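Local coordinates for protein UDP-glucose 4-epimerase (Campylobacter jejuni subsp. jejuni serotype O:2, PDB 7K3P) that catalyses, with bound NAD, the interconversion of UDP-glucose and UDP-galactose, and probably acts on the N-acetylated sugar nucleotides as well, at residues F101-N106 against P158-G163; P207-L212 against C241-I246; N113-T118 against G163-M168. The protein carries 2 engineered substitutions. One frame throughout, in Å; residues are numbered along the deposited sequence.

How the contacts relate
All three contacts are largely buried, but they serve different parts of the fold. Contacts 1 and 3, with centres about 11 Å apart, share G163 and helix 161-179; one sets the first turn of that helix against helix 100-105, the other its next turns against helix 107-127. Both touch NAD and the second subunit, and in both side-chain hydroxyls make hydrogen bonds across the interface. Contact 1 reaches the surface at M104, whereas every touching residue of contact 3 is buried. Contact 2, its centre about 18 Å from contact 1 and 23 Å from contact 3, joins a loop to strand 242-246 through aromatic and aliphatic packing, a bridging water and a bound acetate.

Contact 1 of 3, residues F101-N106 against P158-G163; sequences FESMQN and PINPYG. With NAD (nicotinamide-adenine-dinucleotide), chain C.
Y162 rests its CB against S103 and turns an edge of its ring to the cofactor, with O2D of the nicotinamide ribose lying in the ring plane. The Y162 side chain also touches V100, Y110, N114 and T138, from neighbouring parts of the same chain. The phenol OH and NAD O2D are hydrogen-bonded at 2.7 Å. Having CG anti to the backbone N (chi1 168°) carries the ring away from segment 101-106, toward the cofactor, even though its root touches S103. The second flat group is the N160 amide, whose OD1 accepts from G163 N at 2.8 Å in a nearly straight bond. The donor is tilted 28° from the carbonyl plane; N160 holds the N-cap position of helix 161-179, and this is its capping bond.

Y162 begins the YxxxK sequence of the short-chain dehydrogenase/reductase superfamily, to which these epimerases belong. As in relatives, the tyrosine is probably the acid/base that takes up and returns the proton of the sugar's 4-hydroxyl, while the nicotinamide carries the hydride; its bond to the ribose fixes the hydroxyl end of the ring beside the cofactor.

S103 is the central contact of the opposing helix. Its OG receives a weak bond from Y162 N, 3.1 Å long and bent to 142° at the hydrogen, and is also bonded to V100 O one turn back. One hydroxyl thus links the two helices, though only weakly on the Y162 side. Next to it the P161 ring sits on the carbonyl of S103, with CG 3.2 Å from S103 O, while CD lies 3.5 Å from S103 OG. M104 flanks the same ring from the exposed side: its CG is 4.2 Å from P161 CD and equally far from N160 CB. P161 also packs on D175 of the second subunit and on P107 at the start of helix 107-127.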
loop_
_atom_site.group_PDB
_atom_site.type_symbol
_atom_site.label_atom_id
_atom_site.label_comp_id
_atom_site.label_asym_id
_atom_site.label_seq_id
_atom_site.Cartn_x
_atom_site.Cartn_y
_atom_site.Cartn_z
ATOM N N PHE A 101 -9.495 -12.812 -9.499
ATOM C CA PHE A 101 -8.874 -14.111 -9.747
ATOM C C PHE A 101 -7.444 -13.987 -10.280
ATOM O O PHE A 101 -6.551 -14.728 -9.860
ATOM C CB PHE A 101 -9.727 -14.968 -10.689
ATOM C CG PHE A 101 -9.271 -16.404 -10.773
ATOM C CD1 PHE A 101 -8.187 -16.765 -11.574
ATOM C CD2 PHE A 101 -9.918 -17.391 -10.040
ATOM C CE1 PHE A 101 -7.762 -18.089 -11.646
ATOM C CE2 PHE A 101 -9.501 -18.716 -10.111
ATOM C CZ PHE A 101 -8.420 -19.064 -10.914
ATOM N N GLU A 102 -7.224 -13.054 -11.206
ATOM C CA GLU A 102 -5.888 -12.864 -11.760
ATOM C C GLU A 102 -4.937 -12.338 -10.688
ATOM O O GLU A 102 -3.756 -12.683 -10.685
ATOM C CB GLU A 102 -5.910 -11.909 -12.963
ATOM C CG GLU A 102 -4.558 -11.780 -13.677
ATOM C CD GLU A 102 -4.508 -10.607 -14.666
ATOM O OE1 GLU A 102 -5.341 -9.672 -14.553
ATOM O OE2 GLU A 102 -3.626 -10.626 -15.548
ATOM N N SER A 103 -5.448 -11.511 -9.777
ATOM C CA SER A 103 -4.589 -10.878 -8.767
ATOM C C SER A 103 -4.060 -11.895 -7.762
ATOM O O SER A 103 -2.956 -11.738 -7.225
ATOM C CB SER A 103 -5.323 -9.746 -8.031
ATOM O OG SER A 103 -6.269 -10.247 -7.090
ATOM N N MET A 104 -4.853 -12.933 -7.505
ATOM C CA MET A 104 -4.427 -14.019 -6.627
ATOM C C MET A 104 -3.261 -14.772 -7.244
ATOM O O MET A 104 -2.332 -15.179 -6.545
ATOM C CB MET A 104 -5.601 -14.963 -6.331
ATOM C CG MET A 104 -6.710 -14.297 -5.519
ATOM S SD MET A 104 -8.287 -15.201 -5.417
ATOM C CE MET A 104 -7.810 -16.635 -4.447
ATOM N N GLN A 105 -3.288 -14.927 -8.566
ATOM C CA GLN A 105 -2.208 -15.625 -9.259
ATOM C C GLN A 105 -0.998 -14.743 -9.554
ATOM O O GLN A 105 0.129 -15.229 -9.597
ATOM C CB GLN A 105 -2.720 -16.268 -10.550
ATOM C CG GLN A 105 -3.449 -17.579 -10.296
ATOM C CD GLN A 105 -4.389 -17.956 -11.423
ATOM O OE1 GLN A 105 -4.594 -17.184 -12.366
ATOM N NE2 GLN A 105 -4.968 -19.150 -11.331
ATOM N N ASN A 106 -1.236 -13.446 -9.748
ATOM C CA ASN A 106 -0.180 -12.542 -10.173
ATOM C C ASN A 106 -0.292 -11.244 -9.386
ATOM O O ASN A 106 -0.626 -10.200 -9.947
ATOM C CB ASN A 106 -0.322 -12.270 -11.683
ATOM C CG ASN A 106 0.867 -11.527 -12.270
ATOM O OD1 ASN A 106 1.750 -11.052 -11.547
ATOM N ND2 ASN A 106 0.893 -11.423 -13.597
ATOM N N PRO A 158 -9.532 -6.043 2.950
ATOM C CA PRO A 158 -9.539 -6.809 1.695
ATOM C C PRO A 158 -8.898 -8.189 1.859
ATOM O O PRO A 158 -7.999 -8.368 2.688
ATOM C CB PRO A 158 -8.700 -5.945 0.744
ATOM C CG PRO A 158 -7.859 -5.050 1.654
ATOM C CD PRO A 158 -8.678 -4.841 2.893
ATOM N N ILE A 159 -9.337 -9.146 1.045
ATOM C CA ILE A 159 -8.881 -10.523 1.170
ATOM C C ILE A 159 -8.172 -11.010 -0.091
ATOM O O ILE A 159 -7.891 -12.197 -0.228
ATOM C CB ILE A 159 -10.052 -11.480 1.484
ATOM C CG1 ILE A 159 -11.080 -11.452 0.350
ATOM C CG2 ILE A 159 -10.705 -11.097 2.802
ATOM C CD1 ILE A 159 -12.212 -12.472 0.517
ATOM N N ASN A 160 -7.897 -10.102 -1.022
ATOM C CA ASN A 160 -7.099 -10.464 -2.186
ATOM C C ASN A 160 -6.226 -9.294 -2.614
ATOM O O ASN A 160 -6.431 -8.172 -2.156
ATOM C CB ASN A 160 -7.990 -10.939 -3.332
ATOM C CG ASN A 160 -9.079 -9.947 -3.660
ATOM O OD1 ASN A 160 -8.803 -8.864 -4.197
ATOM N ND2 ASN A 160 -10.329 -10.302 -3.335
ATOM N N PRO A 161 -5.222 -9.558 -3.467
ATOM C CA PRO A 161 -4.292 -8.481 -3.821
ATOM C C PRO A 161 -4.975 -7.355 -4.603
ATOM O O PRO A 161 -4.551 -6.203 -4.461
ATOM C CB PRO A 161 -3.235 -9.196 -4.676
ATOM C CG PRO A 161 -3.316 -10.679 -4.219
ATOM C CD PRO A 161 -4.793 -10.874 -3.984
ATOM N N TYR A 162 -5.995 -7.662 -5.407
ATOM C CA TYR A 162 -6.725 -6.596 -6.086
ATOM C C TYR A 162 -7.313 -5.637 -5.054
ATOM O O TYR A 162 -7.098 -4.424 -5.127
ATOM C CB TYR A 162 -7.832 -7.149 -6.989
ATOM C CG TYR A 162 -8.811 -6.084 -7.490
ATOM C CD1 TYR A 162 -8.404 -5.095 -8.389
ATOM C CD2 TYR A 162 -10.137 -6.069 -7.058
ATOM C CE1 TYR A 162 -9.287 -4.124 -8.845
ATOM C CE2 TYR A 162 -11.030 -5.104 -7.512
ATOM C CZ TYR A 162 -10.600 -4.142 -8.408
ATOM O OH TYR A 162 -11.494 -3.205 -8.855
ATOM N N GLY A 163 -8.045 -6.179 -4.082
ATOM C CA GLY A 163 -8.641 -5.349 -3.044
ATOM C C GLY A 163 -7.616 -4.559 -2.244
ATOM O O GLY A 163 -7.827 -3.373 -1.941
HETATM P PA NAD C . -11.416 -1.495 -17.980
HETATM O O1A NAD C . -10.334 -2.534 -18.148
HETATM O O2A NAD C . -12.421 -1.586 -19.094
HETATM O O5B NAD C . -10.811 -0.038 -18.020
HETATM C C5B NAD C . -9.468 0.126 -17.668
HETATM C C4B NAD C . -8.814 1.030 -18.637
HETATM O O4B NAD C . -7.593 1.512 -18.157
HETATM C C3B NAD C . -8.535 0.298 -19.987
HETATM O O3B NAD C . -9.042 0.948 -21.214
HETATM C C2B NAD C . -7.013 0.021 -19.927
HETATM O O2B NAD C . -6.424 -0.039 -21.155
HETATM C C1B NAD C . -6.581 1.202 -19.118
HETATM N N9A NAD C . -5.274 0.995 -18.474
HETATM C C8A NAD C . -4.927 -0.022 -17.659
HETATM N N7A NAD C . -3.648 0.102 -17.274
HETATM C C5A NAD C . -3.129 1.206 -17.826
HETATM C C6A NAD C . -1.869 1.825 -17.793
HETATM N N6A NAD C . -0.805 1.251 -17.003
HETATM N N1A NAD C . -1.664 2.972 -18.471
HETATM C C2A NAD C . -2.631 3.540 -19.212
HETATM N N3A NAD C . -3.874 2.957 -19.287
HETATM C C4A NAD C . -4.147 1.805 -18.609
HETATM O O3 NAD C . -12.096 -1.730 -16.562
HETATM P PN NAD C . -13.440 -1.038 -16.110
HETATM O O1N NAD C . -13.812 0.082 -17.064
HETATM O O2N NAD C . -14.507 -2.090 -16.090
HETATM O O5D NAD C . -13.215 -0.463 -14.654
HETATM C C5D NAD C . -12.526 0.758 -14.519
HETATM C C4D NAD C . -12.245 1.079 -13.061
HETATM O O4D NAD C . -13.396 0.901 -12.265
HETATM C C3D NAD C . -11.078 0.303 -12.459
HETATM O O3D NAD C . -10.362 1.123 -11.626
HETATM C C2D NAD C . -11.690 -0.731 -11.613
HETATM O O2D NAD C . -10.891 -1.157 -10.572
HETATM C C1D NAD C . -13.002 -0.023 -11.181
HETATM N N1N NAD C . -14.143 -0.967 -10.777
HETATM C C2N NAD C . -14.704 -1.703 -11.802
HETATM C C3N NAD C . -15.748 -2.577 -11.514
HETATM C C7N NAD C . -16.369 -3.387 -12.623
HETATM O O7N NAD C . -15.963 -3.320 -13.773
HETATM N N7N NAD C . -17.450 -4.260 -12.310
HETATM C C4N NAD C . -16.213 -2.686 -10.217
HETATM C C5N NAD C . -15.646 -1.947 -9.204
HETATM C C6N NAD C . -14.590 -1.066 -9.475
#

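Contact 2 of 3, residues P207-L212 against C241-I246; sequences PKATLL and CIRDFI. With ACT (acetate ion), chain G.
F245 and R243 of strand 242-246 pack against the turn at 209-212. The far end of the F245 ring meets L212, whose CB lies 3.5 Å from CZ; the two side chains cross at about a right angle. The carbonyl of A209 points to the ring edge, A209 O standing 3.7 Å from F245 CZ, and T210 O comes obliquely to CE1 at 3.4 Å. That first oxygen is shared, since A209 O also touches CG of R243 at 3.5 Å. From there the arginine bends at chi2 (-61°), and its guanidinium passes beside A209, with the CB methyl over one face and T210 CG2 near the plane at the edge.

Polar joining of the two segments falls to a water, which donates to both T210 O and D244 O.

A second layer holds these groups in place. R243 NH1 donates to I242 O at 2.9 Å, within the guanidinium plane although above that of the carbonyl. P307 O accepts from NH2, and S308 O, weakly, from NH1. Backbone bonds from I242 to S308 and L310 set the strand beside 309-312 in the mixed sheet. L212 opens helix 212-220, its amide bonded to A209 O, and packs on V280 and V283 of helix 280-291; I213 touches F245.

An acetate, probably from the crystallisation liquor, lies at the guanidinium edge. R243 NE reaches its OXT at 2.8 Å and NH2 its O at 3.0 Å, a paired, nearly straight grip. The amides of A209 and T210 lie close to OXT too. Such a pocket suits an anion: an arginine at this strand position contacts the UDP diphosphate in related epimerases, so the acetate may mark where the substrate phosphates would bind.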
loop_
_atom_site.group_PDB
_atom_site.type_symbol
_atom_site.label_atom_id
_atom_site.label_comp_id
_atom_site.label_asym_id
_atom_site.label_seq_id
_atom_site.Cartn_x
_atom_site.Cartn_y
_atom_site.Cartn_z
ATOM N N PRO A 207 -18.537 -19.386 -9.683
ATOM C CA PRO A 207 -18.155 -18.042 -9.219
ATOM C C PRO A 207 -19.035 -17.495 -8.088
ATOM O O PRO A 207 -20.171 -17.959 -7.896
ATOM C CB PRO A 207 -18.273 -17.186 -10.482
ATOM C CG PRO A 207 -19.134 -17.982 -11.428
ATOM C CD PRO A 207 -18.865 -19.415 -11.120
ATOM N N LYS A 208 -18.494 -16.535 -7.335
ATOM C CA LYS A 208 -19.225 -15.879 -6.254
ATOM C C LYS A 208 -20.488 -15.223 -6.792
ATOM O O LYS A 208 -20.567 -14.903 -7.986
ATOM C CB LYS A 208 -18.346 -14.825 -5.575
ATOM C CG LYS A 208 -17.197 -15.403 -4.740
ATOM C CD LYS A 208 -17.694 -16.022 -3.434
ATOM C CE LYS A 208 -16.544 -16.639 -2.635
ATOM N NZ LYS A 208 -16.994 -17.161 -1.306
ATOM N N ALA A 209 -21.463 -15.004 -5.911
ATOM C CA ALA A 209 -22.750 -14.451 -6.320
ATOM C C ALA A 209 -22.629 -12.991 -6.750
ATOM O O ALA A 209 -23.538 -12.456 -7.377
ATOM C CB ALA A 209 -23.802 -14.604 -5.195
ATOM N N THR A 210 -21.516 -12.345 -6.398
ATOM C CA THR A 210 -21.271 -10.963 -6.817
ATOM C C THR A 210 -21.097 -10.887 -8.337
ATOM O O THR A 210 -21.204 -9.808 -8.926
ATOM C CB THR A 210 -20.029 -10.369 -6.125
ATOM O OG1 THR A 210 -18.989 -11.350 -6.130
ATOM C CG2 THR A 210 -20.338 -10.002 -4.691
ATOM N N LEU A 211 -20.846 -12.036 -8.967
ATOM C CA LEU A 211 -20.653 -12.111 -10.418
ATOM C C LEU A 211 -21.898 -12.688 -11.101
ATOM O O LEU A 211 -21.833 -13.142 -12.252
ATOM C CB LEU A 211 -19.430 -12.976 -10.747
ATOM C CG LEU A 211 -18.071 -12.417 -10.321
ATOM C CD1 LEU A 211 -16.955 -13.473 -10.402
ATOM C CD2 LEU A 211 -17.743 -11.238 -11.208
ATOM N N LEU A 212 -23.023 -12.674 -10.385
ATOM C CA LEU A 212 -24.267 -13.289 -10.878
ATOM C C LEU A 212 -24.734 -12.797 -12.258
ATOM O O LEU A 212 -25.119 -13.597 -13.112
ATOM C CB LEU A 212 -25.390 -13.113 -9.857
ATOM C CG LEU A 212 -26.801 -13.344 -10.416
ATOM C CD1 LEU A 212 -27.034 -14.807 -10.757
ATOM C CD2 LEU A 212 -27.856 -12.839 -9.453
ATOM N N CYS A 241 -30.041 -15.579 -2.928
ATOM C CA CYS A 241 -29.105 -14.535 -2.509
ATOM C C CYS A 241 -29.410 -13.177 -3.153
ATOM O O CYS A 241 -29.834 -13.104 -4.303
ATOM C CB CYS A 241 -27.651 -14.954 -2.821
ATOM S SG CYS A 241 -27.016 -16.176 -1.619
ATOM N N ILE A 242 -29.184 -12.111 -2.390
ATOM C CA ILE A 242 -29.347 -10.751 -2.880
ATOM C C ILE A 242 -27.972 -10.080 -3.018
ATOM O O ILE A 242 -27.185 -10.032 -2.067
ATOM C CB ILE A 242 -30.257 -9.927 -1.939
ATOM C CG1 ILE A 242 -31.683 -10.500 -1.973
ATOM C CG2 ILE A 242 -30.254 -8.448 -2.346
ATOM C CD1 ILE A 242 -32.652 -9.845 -1.009
ATOM N N ARG A 243 -27.679 -9.580 -4.212
ATOM C CA ARG A 243 -26.398 -8.919 -4.451
ATOM C C ARG A 243 -26.581 -7.582 -5.158
ATOM O O ARG A 243 -27.663 -7.274 -5.653
ATOM C CB ARG A 243 -25.460 -9.822 -5.264
ATOM C CG ARG A 243 -25.015 -11.070 -4.506
ATOM C CD ARG A 243 -24.243 -10.695 -3.249
ATOM N NE ARG A 243 -23.664 -11.866 -2.587
ATOM C CZ ARG A 243 -24.281 -12.598 -1.662
ATOM N NH1 ARG A 243 -25.517 -12.301 -1.279
ATOM N NH2 ARG A 243 -23.657 -13.638 -1.112
ATOM N N ASP A 244 -25.488 -6.829 -5.240
ATOM C CA ASP A 244 -25.500 -5.448 -5.671
ATOM C C ASP A 244 -24.867 -5.350 -7.071
ATOM O O ASP A 244 -23.708 -5.756 -7.276
ATOM C CB ASP A 244 -24.714 -4.645 -4.629
ATOM C CG ASP A 244 -24.864 -3.150 -4.793
ATOM O OD1 ASP A 244 -24.575 -2.641 -5.897
ATOM O OD2 ASP A 244 -25.255 -2.491 -3.801
ATOM N N PHE A 245 -25.641 -4.862 -8.041
ATOM C CA PHE A 245 -25.158 -4.660 -9.414
ATOM C C PHE A 245 -25.493 -3.244 -9.870
ATOM O O PHE A 245 -26.410 -2.618 -9.335
ATOM C CB PHE A 245 -25.805 -5.670 -10.363
ATOM C CG PHE A 245 -25.705 -7.077 -9.883
ATOM C CD1 PHE A 245 -24.548 -7.817 -10.107
ATOM C CD2 PHE A 245 -26.753 -7.658 -9.182
ATOM C CE1 PHE A 245 -24.439 -9.116 -9.643
ATOM C CE2 PHE A 245 -26.656 -8.957 -8.716
ATOM C CZ PHE A 245 -25.493 -9.691 -8.950
ATOM N N ILE A 246 -24.761 -2.729 -10.854
ATOM C CA ILE A 246 -25.026 -1.366 -11.305
ATOM C C ILE A 246 -24.854 -1.203 -12.817
ATOM O O ILE A 246 -23.996 -1.850 -13.439
ATOM C CB ILE A 246 -24.175 -0.335 -10.532
ATOM C CG1 ILE A 246 -24.702 1.079 -10.775
ATOM C CG2 ILE A 246 -22.679 -0.463 -10.911
ATOM C CD1 ILE A 246 -24.203 2.079 -9.745
HETATM C C ACT G . -20.583 -13.606 -2.407
HETATM O O ACT G . -20.954 -14.661 -1.822
HETATM O OXT ACT G . -21.301 -13.175 -3.346
HETATM C CH3 ACT G . -19.324 -12.894 -2.021
HETATM O O HOH W 1 -21.605 -7.477 -7.326
#

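Contact 3 of 3, residues N113-T118 against G163-M168; sequences NNTVNT and GRSKLM. With NAD (nicotinamide-adenine-dinucleotide), chain C.
T115 OG1 donates to the backbone of S165, reaching O at 2.8 Å in the carbonyl plane and on a lone pair, with a C=O...OG1 angle of 107°. One residue earlier, N114 ND2 donates a hydrogen bond to S165 OG at 3.1 Å, close to the plane of its own amide. That serine hydroxyl is also bonded to Y162 O, while N114 OD1 accepts from S97 N, so the asparagine amide is fixed at both ends. Helix 107-127 widens to a pi-type turn here, and N114 O accepts from both the amide and the hydroxyl of T118.

Beside these bonds the helices send side chains to NAD. N113 reads the adenine edge, with OD1 accepting from N6A at 2.7 Å and ND2 donating to N7A at 3.1 Å. K166, bent at chi2 (-71°), swings its end back to the nicotinamide ribose, where NZ bonds O3D at 2.8 Å; NZ is also bonded to S136 O and to a water.

Packing follows on the other flank, where T115 CG2 meets CB of M168 at 3.7 Å. The segment axes approach to 8.2 Å and run nearly parallel, at 17°. V116 meets V116 of the second subunit, and M168 its E171, the pairing of helices that forms the four-helix-bundle dimer interface typical of this epimerase family.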
loop_
_atom_site.group_PDB
_atom_site.type_symbol
_atom_site.label_atom_id
_atom_site.label_comp_id
_atom_site.label_asym_id
_atom_site.label_seq_id
_atom_site.Cartn_x
_atom_site.Cartn_y
_atom_site.Cartn_z
ATOM N N ASN A 113 0.442 -2.143 -11.462
ATOM C CA ASN A 113 -0.423 -1.398 -12.364
ATOM C C ASN A 113 -1.451 -0.551 -11.613
ATOM O O ASN A 113 -1.885 0.502 -12.089
ATOM C CB ASN A 113 -1.119 -2.324 -13.358
ATOM C CG ASN A 113 -1.624 -1.573 -14.586
ATOM O OD1 ASN A 113 -0.913 -0.728 -15.147
ATOM N ND2 ASN A 113 -2.857 -1.860 -14.997
ATOM N N ASN A 114 -1.817 -0.999 -10.422
ATOM C CA ASN A 114 -2.749 -0.234 -9.605
ATOM C C ASN A 114 -2.027 0.681 -8.612
ATOM O O ASN A 114 -1.914 1.879 -8.843
ATOM C CB ASN A 114 -3.736 -1.185 -8.922
ATOM C CG ASN A 114 -4.579 -1.954 -9.923
ATOM O OD1 ASN A 114 -4.495 -1.721 -11.136
ATOM N ND2 ASN A 114 -5.410 -2.868 -9.427
ATOM N N THR A 115 -1.497 0.115 -7.535
ATOM C CA THR A 115 -0.906 0.916 -6.460
ATOM C C THR A 115 0.290 1.783 -6.881
ATOM O O THR A 115 0.379 2.965 -6.524
ATOM C CB THR A 115 -0.463 0.007 -5.312
ATOM O OG1 THR A 115 -1.522 -0.926 -5.017
ATOM C CG2 THR A 115 -0.129 0.819 -4.092
ATOM N N VAL A 116 1.228 1.194 -7.615
ATOM C CA VAL A 116 2.425 1.934 -8.012
ATOM C C VAL A 116 2.100 3.053 -9.002
ATOM O O VAL A 116 2.504 4.192 -8.799
ATOM C CB VAL A 116 3.515 0.995 -8.575
ATOM C CG1 VAL A 116 4.581 1.787 -9.325
ATOM C CG2 VAL A 116 4.153 0.197 -7.442
ATOM N N ASN A 117 1.386 2.728 -10.072
ATOM C CA ASN A 117 1.054 3.734 -11.075
ATOM C C ASN A 117 0.211 4.837 -10.465
ATOM O O ASN A 117 0.365 6.020 -10.796
ATOM C CB ASN A 117 0.318 3.108 -12.268
ATOM C CG ASN A 117 1.257 2.351 -13.185
ATOM O OD1 ASN A 117 2.458 2.476 -13.045
ATOM N ND2 ASN A 117 0.714 1.563 -14.116
ATOM N N THR A 118 -0.686 4.445 -9.568
ATOM C CA THR A 118 -1.555 5.430 -8.925
ATOM C C THR A 118 -0.752 6.334 -8.014
ATOM O O THR A 118 -1.012 7.534 -7.929
ATOM C CB THR A 118 -2.730 4.752 -8.173
ATOM O OG1 THR A 118 -3.552 4.072 -9.129
ATOM C CG2 THR A 118 -3.581 5.804 -7.450
ATOM N N GLY A 163 -8.045 -6.179 -4.082
ATOM C CA GLY A 163 -8.641 -5.349 -3.044
ATOM C C GLY A 163 -7.616 -4.559 -2.244
ATOM O O GLY A 163 -7.827 -3.373 -1.941
ATOM N N ARG A 164 -6.513 -5.213 -1.885
ATOM C CA ARG A 164 -5.428 -4.546 -1.172
ATOM C C ARG A 164 -4.790 -3.445 -2.009
ATOM O O ARG A 164 -4.432 -2.391 -1.477
ATOM C CB ARG A 164 -4.345 -5.553 -0.733
ATOM C CG ARG A 164 -4.755 -6.417 0.453
ATOM C CD ARG A 164 -3.636 -7.308 0.955
ATOM N NE ARG A 164 -3.562 -8.563 0.216
ATOM C CZ ARG A 164 -4.323 -9.627 0.476
ATOM N NH1 ARG A 164 -5.219 -9.564 1.451
ATOM N NH2 ARG A 164 -4.198 -10.748 -0.238
ATOM N N SER A 165 -4.627 -3.695 -3.309
ATOM C CA SER A 165 -3.941 -2.735 -4.179
ATOM C C SER A 165 -4.740 -1.438 -4.290
ATOM O O SER A 165 -4.171 -0.357 -4.432
ATOM C CB SER A 165 -3.670 -3.323 -5.578
ATOM O OG SER A 165 -4.837 -3.395 -6.378
ATOM N N LYS A 166 -6.063 -1.556 -4.230
ATOM C CA LYS A 166 -6.947 -0.395 -4.281
ATOM C C LYS A 166 -6.987 0.344 -2.947
ATOM O O LYS A 166 -6.950 1.575 -2.911
ATOM C CB LYS A 166 -8.347 -0.830 -4.725
ATOM C CG LYS A 166 -8.420 -1.193 -6.213
ATOM C CD LYS A 166 -8.304 0.074 -7.084
ATOM C CE LYS A 166 -8.815 -0.187 -8.479
ATOM N NZ LYS A 166 -8.789 1.065 -9.299
ATOM N N LEU A 167 -7.040 -0.404 -1.848
ATOM C CA LEU A 167 -7.051 0.190 -0.508
ATOM C C LEU A 167 -5.766 0.968 -0.242
ATOM O O LEU A 167 -5.784 2.036 0.378
ATOM C CB LEU A 167 -7.172 -0.915 0.548
ATOM C CG LEU A 167 -7.088 -0.423 1.997
ATOM C CD1 LEU A 167 -8.150 0.650 2.236
ATOM C CD2 LEU A 167 -7.256 -1.598 2.977
ATOM N N MET A 168 -4.638 0.417 -0.684
ATOM C CA MET A 168 -3.381 1.129 -0.556
ATOM C C MET A 168 -3.437 2.489 -1.258
ATOM O O MET A 168 -2.968 3.489 -0.708
ATOM C CB MET A 168 -2.238 0.286 -1.110
ATOM C CG MET A 168 -1.889 -0.930 -0.238
ATOM S SD MET A 168 -0.520 -1.845 -0.985
ATOM C CE MET A 168 -0.452 -3.257 0.125
HETATM P PA NAD C . -11.416 -1.495 -17.980
HETATM O O1A NAD C . -10.334 -2.534 -18.148
HETATM O O2A NAD C . -12.421 -1.586 -19.094
HETATM O O5B NAD C . -10.811 -0.038 -18.020
HETATM C C5B NAD C . -9.468 0.126 -17.668
HETATM C C4B NAD C . -8.814 1.030 -18.637
HETATM O O4B NAD C . -7.593 1.512 -18.157
HETATM C C3B NAD C . -8.535 0.298 -19.987
HETATM O O3B NAD C . -9.042 0.948 -21.214
HETATM C C2B NAD C . -7.013 0.021 -19.927
HETATM O O2B NAD C . -6.424 -0.039 -21.155
HETATM C C1B NAD C . -6.581 1.202 -19.118
HETATM N N9A NAD C . -5.274 0.995 -18.474
HETATM C C8A NAD C . -4.927 -0.022 -17.659
HETATM N N7A NAD C . -3.648 0.102 -17.274
HETATM C C5A NAD C . -3.129 1.206 -17.826
HETATM C C6A NAD C . -1.869 1.825 -17.793
HETATM N N6A NAD C . -0.805 1.251 -17.003
HETATM N N1A NAD C . -1.664 2.972 -18.471
HETATM C C2A NAD C . -2.631 3.540 -19.212
HETATM N N3A NAD C . -3.874 2.957 -19.287
HETATM C C4A NAD C . -4.147 1.805 -18.609
HETATM O O3 NAD C . -12.096 -1.730 -16.562
HETATM P PN NAD C . -13.440 -1.038 -16.110
HETATM O O1N NAD C . -13.812 0.082 -17.064
HETATM O O2N NAD C . -14.507 -2.090 -16.090
HETATM O O5D NAD C . -13.215 -0.463 -14.654
HETATM C C5D NAD C . -12.526 0.758 -14.519
HETATM C C4D NAD C . -12.245 1.079 -13.061
HETATM O O4D NAD C . -13.396 0.901 -12.265
HETATM C C3D NAD C . -11.078 0.303 -12.459
HETATM O O3D NAD C . -10.362 1.123 -11.626
HETATM C C2D NAD C . -11.690 -0.731 -11.613
HETATM O O2D NAD C . -10.891 -1.157 -10.572
HETATM C C1D NAD C . -13.002 -0.023 -11.181
HETATM N N1N NAD C . -14.143 -0.967 -10.777
HETATM C C2N NAD C . -14.704 -1.703 -11.802
HETATM C C3N NAD C . -15.748 -2.577 -11.514
HETATM C C7N NAD C . -16.369 -3.387 -12.623
HETATM O O7N NAD C . -15.963 -3.320 -13.773
HETATM N N7N NAD C . -17.450 -4.260 -12.310
HETATM C C4N NAD C . -16.213 -2.686 -10.217
HETATM C C5N NAD C . -15.646 -1.947 -9.204
HETATM C C6N NAD C . -14.590 -1.066 -9.475
HETATM O O HOH W 2 -5.812 1.524 -9.144
#